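Local coordinates for agenet domain-containing protein (Arabidopsis thaliana, PDB 6IE4) that probably reads methylated histone H3, binding the H3 tail through paired Agenet domains of the SH3-like barrel class, at residues Pro11-Pro16 / Leu78-Pro83; Met35-Thr40 / Gln53-Thr58. All blocks are in the same frame, centred on the assembly; numbering follows the deposited sequence.

Contact 1 (Pro11-Pro16 / Leu78-Pro83); sequences PSYLKP and LRPPAP
The phenol ring of Y13 lies against the backbone where strand 78-79 runs out into the proline-rich segment 80-83. P80 packs over one face of that ring: its CG sits 4.0 Å from the centroid of the Y13 ring, 18° off the ring normal, a CH-pi contact displaced toward the CG-CD2 side. L14 folds back over the opposite face, its CG above the ring centre, and the aromatic ring is held between leucine and proline. The side chain turns this way because CG stands between the backbone N and the carbonyl carbon (chi1 66°). Further along the ring, Y13 CE2 reaches R79 CA at 3.6 Å, and at the tip Y13 OH gives a weak hydrogen bond to L78 O, 3.3 Å away. On the buried side the leucines meet methyl to methyl, L14 CD2 to L78 CD1 at 3.9 Å. Toward the solvent the contact thins: Y13 and P80 are partly exposed, whereas L14 and L78 are buried. R79 starts off away from 11-16, its NE in a salt bridge with E21 OE1 of strand 19-22. W146 of strand 146-147 meets the Y13 ring edge-to-face and touches P80, while L78 packs on C52 of strand 51-56.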
loop_
_atom_site.group_PDB
_atom_site.type_symbol
_atom_site.label_atom_id
_atom_site.label_comp_id
_atom_site.label_asym_id
_atom_site.label_seq_id
_atom_site.Cartn_x
_atom_site.Cartn_y
_atom_site.Cartn_z
ATOM N N PRO A 11 -12.167 16.431 5.012
ATOM C CA PRO A 11 -11.077 15.909 5.851
ATOM C C PRO A 11 -9.750 16.613 5.589
ATOM O O PRO A 11 -9.464 17.060 4.479
ATOM C CB PRO A 11 -11.013 14.428 5.469
ATOM C CG PRO A 11 -12.412 14.101 5.020
ATOM C CD PRO A 11 -12.941 15.350 4.364
ATOM N N SER A 12 -8.970 16.765 6.658
ATOM C CA SER A 12 -7.685 17.450 6.572
ATOM C C SER A 12 -6.776 16.857 5.498
ATOM O O SER A 12 -6.150 17.599 4.734
ATOM C CB SER A 12 -6.984 17.415 7.931
ATOM O OG SER A 12 -5.602 17.695 7.776
ATOM N N TYR A 13 -6.689 15.525 5.412
ATOM C CA TYR A 13 -5.582 14.916 4.678
ATOM C C TYR A 13 -5.791 14.918 3.168
ATOM O O TYR A 13 -4.810 14.798 2.422
ATOM C CB TYR A 13 -5.332 13.470 5.158
ATOM C CG TYR A 13 -6.438 12.449 4.885
ATOM C CD1 TYR A 13 -7.631 12.451 5.614
ATOM C CD2 TYR A 13 -6.279 11.474 3.901
ATOM C CE1 TYR A 13 -8.643 11.505 5.353
ATOM C CE2 TYR A 13 -7.278 10.538 3.635
ATOM C CZ TYR A 13 -8.454 10.551 4.360
ATOM O OH TYR A 13 -9.445 9.616 4.086
ATOM N N LEU A 14 -7.034 15.061 2.707
ATOM C CA LEU A 14 -7.381 15.185 1.295
ATOM C C LEU A 14 -7.063 16.536 0.665
ATOM O O LEU A 14 -7.462 16.735 -0.483
ATOM C CB LEU A 14 -8.863 14.884 1.125
ATOM C CG LEU A 14 -9.144 13.478 1.601
ATOM C CD1 LEU A 14 -10.632 13.251 1.766
ATOM C CD2 LEU A 14 -8.584 12.582 0.528
ATOM N N LYS A 15 -6.378 17.460 1.323
ATOM C CA LYS A 15 -6.094 18.722 0.650
ATOM C C LYS A 15 -5.212 18.465 -0.575
ATOM O O LYS A 15 -4.321 17.604 -0.533
ATOM C CB LYS A 15 -5.425 19.723 1.597
ATOM C CG LYS A 15 -6.388 20.786 2.159
ATOM C CD LYS A 15 -6.785 20.492 3.612
ATOM C CE LYS A 15 -8.158 21.067 3.990
ATOM N NZ LYS A 15 -8.723 20.409 5.221
ATOM N N PRO A 16 -5.454 19.152 -1.693
ATOM C CA PRO A 16 -4.601 18.946 -2.869
ATOM C C PRO A 16 -3.136 19.149 -2.515
ATOM O O PRO A 16 -2.776 20.062 -1.768
ATOM C CB PRO A 16 -5.096 20.007 -3.858
ATOM C CG PRO A 16 -6.475 20.309 -3.438
ATOM C CD PRO A 16 -6.521 20.136 -1.950
ATOM N N LEU A 78 -9.109 6.199 -0.131
ATOM C CA LEU A 78 -7.937 6.968 0.242
ATOM C C LEU A 78 -7.757 6.963 1.748
ATOM O O LEU A 78 -8.710 6.832 2.519
ATOM C CB LEU A 78 -8.039 8.396 -0.243
ATOM C CG LEU A 78 -8.006 8.469 -1.755
ATOM C CD1 LEU A 78 -7.823 9.888 -2.161
ATOM C CD2 LEU A 78 -6.884 7.566 -2.310
ATOM N N ARG A 79 -6.510 7.083 2.147
ATOM C CA ARG A 79 -6.161 7.112 3.559
ATOM C C ARG A 79 -4.834 7.845 3.651
ATOM O O ARG A 79 -4.144 8.021 2.653
ATOM C CB ARG A 79 -6.084 5.691 4.118
ATOM C CG ARG A 79 -4.741 4.990 3.952
ATOM C CD ARG A 79 -4.866 3.566 4.426
ATOM N NE ARG A 79 -3.577 2.910 4.518
ATOM C CZ ARG A 79 -3.372 1.810 5.229
ATOM N NH1 ARG A 79 -4.370 1.256 5.913
ATOM N NH2 ARG A 79 -2.163 1.287 5.285
ATOM N N PRO A 80 -4.469 8.298 4.844
ATOM C CA PRO A 80 -3.251 9.092 4.931
ATOM C C PRO A 80 -2.051 8.173 4.858
ATOM O O PRO A 80 -2.206 6.941 4.862
ATOM C CB PRO A 80 -3.358 9.756 6.312
ATOM C CG PRO A 80 -4.767 9.494 6.793
ATOM C CD PRO A 80 -5.204 8.255 6.119
ATOM N N PRO A 81 -0.843 8.717 4.788
ATOM C CA PRO A 81 0.329 7.853 4.872
ATOM C C PRO A 81 0.329 7.142 6.213
ATOM O O PRO A 81 -0.245 7.615 7.199
ATOM C CB PRO A 81 1.495 8.831 4.754
ATOM C CG PRO A 81 0.947 9.932 3.943
ATOM C CD PRO A 81 -0.493 10.063 4.304
ATOM N N ALA A 82 0.938 5.967 6.232
ATOM C CA ALA A 82 0.983 5.226 7.474
ATOM C C ALA A 82 1.840 5.997 8.478
ATOM O O ALA A 82 2.744 6.744 8.092
ATOM C CB ALA A 82 1.545 3.827 7.245
ATOM N N PRO A 83 1.537 5.889 9.762
ATOM C CA PRO A 83 2.233 6.716 10.759
ATOM C C PRO A 83 3.686 6.297 10.886
ATOM O O PRO A 83 3.997 5.095 10.846
ATOM C CB PRO A 83 1.454 6.440 12.054
ATOM C CG PRO A 83 0.097 6.012 11.578
ATOM C CD PRO A 83 0.402 5.165 10.360
#

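Contact 2 (Met35-Thr40 / Gln53-Thr58)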
loop_
_atom_site.group_PDB
_atom_site.type_symbol
_atom_site.label_atom_id
_atom_site.label_comp_id
_atom_site.label_asym_id
_atom_site.label_seq_id
_atom_site.Cartn_x
_atom_site.Cartn_y
_atom_site.Cartn_z
ATOM N N MET A 35 1.143 4.306 -2.992
ATOM C CA MET A 35 1.402 5.649 -2.486
ATOM C C MET A 35 1.135 6.665 -3.585
ATOM O O MET A 35 1.391 6.398 -4.767
ATOM C CB MET A 35 2.853 5.780 -2.027
ATOM C CG MET A 35 3.283 4.817 -0.939
ATOM S SD MET A 35 5.092 4.727 -0.822
ATOM C CE MET A 35 5.505 4.119 -2.449
ATOM N N GLY A 36 0.560 7.801 -3.203
ATOM C CA GLY A 36 0.310 8.858 -4.154
ATOM C C GLY A 36 0.036 10.205 -3.517
ATOM O O GLY A 36 0.360 10.455 -2.352
ATOM N N LYS A 37 -0.644 11.052 -4.287
ATOM C CA LYS A 37 -0.861 12.449 -3.939
ATOM C C LYS A 37 -2.169 12.906 -4.559
ATOM O O LYS A 37 -2.520 12.503 -5.673
ATOM C CB LYS A 37 0.243 13.378 -4.466
ATOM C CG LYS A 37 1.458 13.581 -3.575
ATOM C CD LYS A 37 2.719 13.868 -4.430
ATOM C CE LYS A 37 2.352 14.604 -5.735
ATOM N NZ LYS A 37 3.379 15.596 -6.175
ATOM N N VAL A 38 -2.841 13.815 -3.875
ATOM C CA VAL A 38 -4.101 14.348 -4.361
ATOM C C VAL A 38 -3.762 15.476 -5.326
ATOM O O VAL A 38 -2.799 16.217 -5.107
ATOM C CB VAL A 38 -4.992 14.842 -3.209
ATOM C CG1 VAL A 38 -6.330 15.319 -3.753
ATOM C CG2 VAL A 38 -5.222 13.741 -2.190
ATOM N N ILE A 39 -4.477 15.529 -6.444
ATOM C CA ILE A 39 -4.263 16.539 -7.480
ATOM C C ILE A 39 -5.404 17.540 -7.509
ATOM O O ILE A 39 -5.180 18.750 -7.556
ATOM C CB ILE A 39 -4.133 15.885 -8.871
ATOM C CG1 ILE A 39 -2.938 14.973 -9.005
ATOM C CG2 ILE A 39 -4.144 16.957 -9.967
ATOM C CD1 ILE A 39 -2.959 14.343 -10.403
ATOM N N THR A 40 -6.637 17.036 -7.501
ATOM C CA THR A 40 -7.833 17.843 -7.694
ATOM C C THR A 40 -8.924 17.301 -6.788
ATOM O O THR A 40 -9.289 16.122 -6.866
ATOM C CB THR A 40 -8.278 17.864 -9.168
ATOM O OG1 THR A 40 -8.338 16.528 -9.690
ATOM C CG2 THR A 40 -7.343 18.734 -10.031
ATOM N N GLN A 53 -9.115 13.218 -7.692
ATOM C CA GLN A 53 -8.162 12.645 -8.628
ATOM C C GLN A 53 -6.770 12.695 -8.016
ATOM O O GLN A 53 -6.378 13.696 -7.411
ATOM C CB GLN A 53 -8.153 13.415 -9.961
ATOM C CG GLN A 53 -7.253 12.829 -11.033
ATOM C CD GLN A 53 -6.794 13.867 -12.063
ATOM O OE1 GLN A 53 -6.832 15.078 -11.809
ATOM N NE2 GLN A 53 -6.389 13.396 -13.240
ATOM N N VAL A 54 -6.034 11.600 -8.157
ATOM C CA VAL A 54 -4.746 11.451 -7.502
ATOM C C VAL A 54 -3.684 11.190 -8.572
ATOM O O VAL A 54 -3.983 10.909 -9.732
ATOM C CB VAL A 54 -4.756 10.314 -6.451
ATOM C CG1 VAL A 54 -5.617 10.681 -5.235
ATOM C CG2 VAL A 54 -5.265 9.011 -7.066
ATOM N N GLU A 55 -2.431 11.218 -8.146
ATOM C CA GLU A 55 -1.309 10.870 -8.999
ATOM C C GLU A 55 -0.462 9.898 -8.203
ATOM O O GLU A 55 -0.002 10.227 -7.107
ATOM C CB GLU A 55 -0.519 12.117 -9.405
ATOM C CG GLU A 55 0.941 11.906 -9.784
ATOM C CD GLU A 55 1.552 13.158 -10.418
ATOM O OE1 GLU A 55 0.861 13.829 -11.217
ATOM O OE2 GLU A 55 2.708 13.499 -10.084
ATOM N N TYR A 56 -0.319 8.688 -8.726
ATOM C CA TYR A 56 0.455 7.654 -8.063
ATOM C C TYR A 56 1.919 8.045 -8.067
ATOM O O TYR A 56 2.417 8.620 -9.039
ATOM C CB TYR A 56 0.266 6.310 -8.761
ATOM C CG TYR A 56 -1.126 5.729 -8.680
ATOM C CD1 TYR A 56 -2.192 6.328 -9.341
ATOM C CD2 TYR A 56 -1.359 4.536 -8.014
ATOM C CE1 TYR A 56 -3.462 5.787 -9.292
ATOM C CE2 TYR A 56 -2.623 3.981 -7.961
ATOM C CZ TYR A 56 -3.670 4.616 -8.597
ATOM O OH TYR A 56 -4.932 4.074 -8.558
ATOM N N THR A 57 2.602 7.797 -6.955
ATOM C CA THR A 57 4.026 8.087 -6.957
ATOM C C THR A 57 4.868 6.986 -7.585
ATOM O O THR A 57 5.975 7.282 -8.034
ATOM C CB THR A 57 4.525 8.410 -5.548
ATOM O OG1 THR A 57 4.391 7.259 -4.719
ATOM C CG2 THR A 57 3.709 9.555 -4.956
ATOM N N THR A 58 4.390 5.737 -7.662
ATOM C CA THR A 58 5.220 4.671 -8.234
ATOM C C THR A 58 4.658 3.966 -9.462
ATOM O O THR A 58 5.345 3.110 -10.005
ATOM C CB THR A 58 5.544 3.593 -7.183
ATOM O OG1 THR A 58 4.429 2.713 -7.042
ATOM C CG2 THR A 58 5.874 4.232 -5.843
HETATM O O HOH W 1 2.301 4.324 -6.646
#
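A beta hairpin of the first Agenet domain brings 35-40 and 53-58 together as antiparallel neighbours, with a classic beta bulge that sets I39 and T40 together opposite Q53. Q53 O receives I39 N at 2.8 Å and, weakly, T40 N, while Q53 N returns a bond to T40 O. The side chains add one more link: T40 OG1 donates to Q53 OE1 over 3.0 Å, arriving in the amide plane on a lone pair. Q53 can meet it because its CG is anti to the backbone N (chi1 -176°) and the chain runs on extended.

In the middle, E55 N binds K37 O at 2.8 Å, but the return bond from K37 N is weak. I39 crosses E55 at about a right angle, CD1 resting 3.5 Å from E55 CB. V38 and V54 share the buried face with only a loose touch, CG2 to CG1. G36 comes close to Y56, CA to CA 4.1 Å, the closest CA pair across the two segments.

Where the chain turns a corner at T57 and T58, M35 O takes three partners: T57 N at 2.9 Å, a weak bond from T57 OG1, and a water. That water also accepts from T58 N and donates to T58 OG1, which also hydrogen-bonds to D106 O outside the hairpin. M35 CE lies beside T58 CG2. Y56 packs on a basic side chain of the bound peptide, so this strand end borders the peptide site, on a bulged hairpin that belongs to an SH3-like barrel.

Overall arrangement
Contact 2 is nested along the chain inside the loop closed by contact 1: residues 11-16 come first, the hairpin 35-40 and 53-58 follows, and 78-83 returns to the start. Their centres lie about 11 Å apart, on the same side of the chain's centre, and both reach one antiparallel sheet. Strand 19-22 joins them by pairing with both 32-40 and 78-79. The two touch directly as well, L78 CD1 on V54 CG1 and the carbonyls of L14 and K15 on V38. Contact 1 thus brings the segment leading into strand 19-22 against the end of strand 78-79, next to the face that carries V38 and V54, while contact 2 extends from there to the bound peptide.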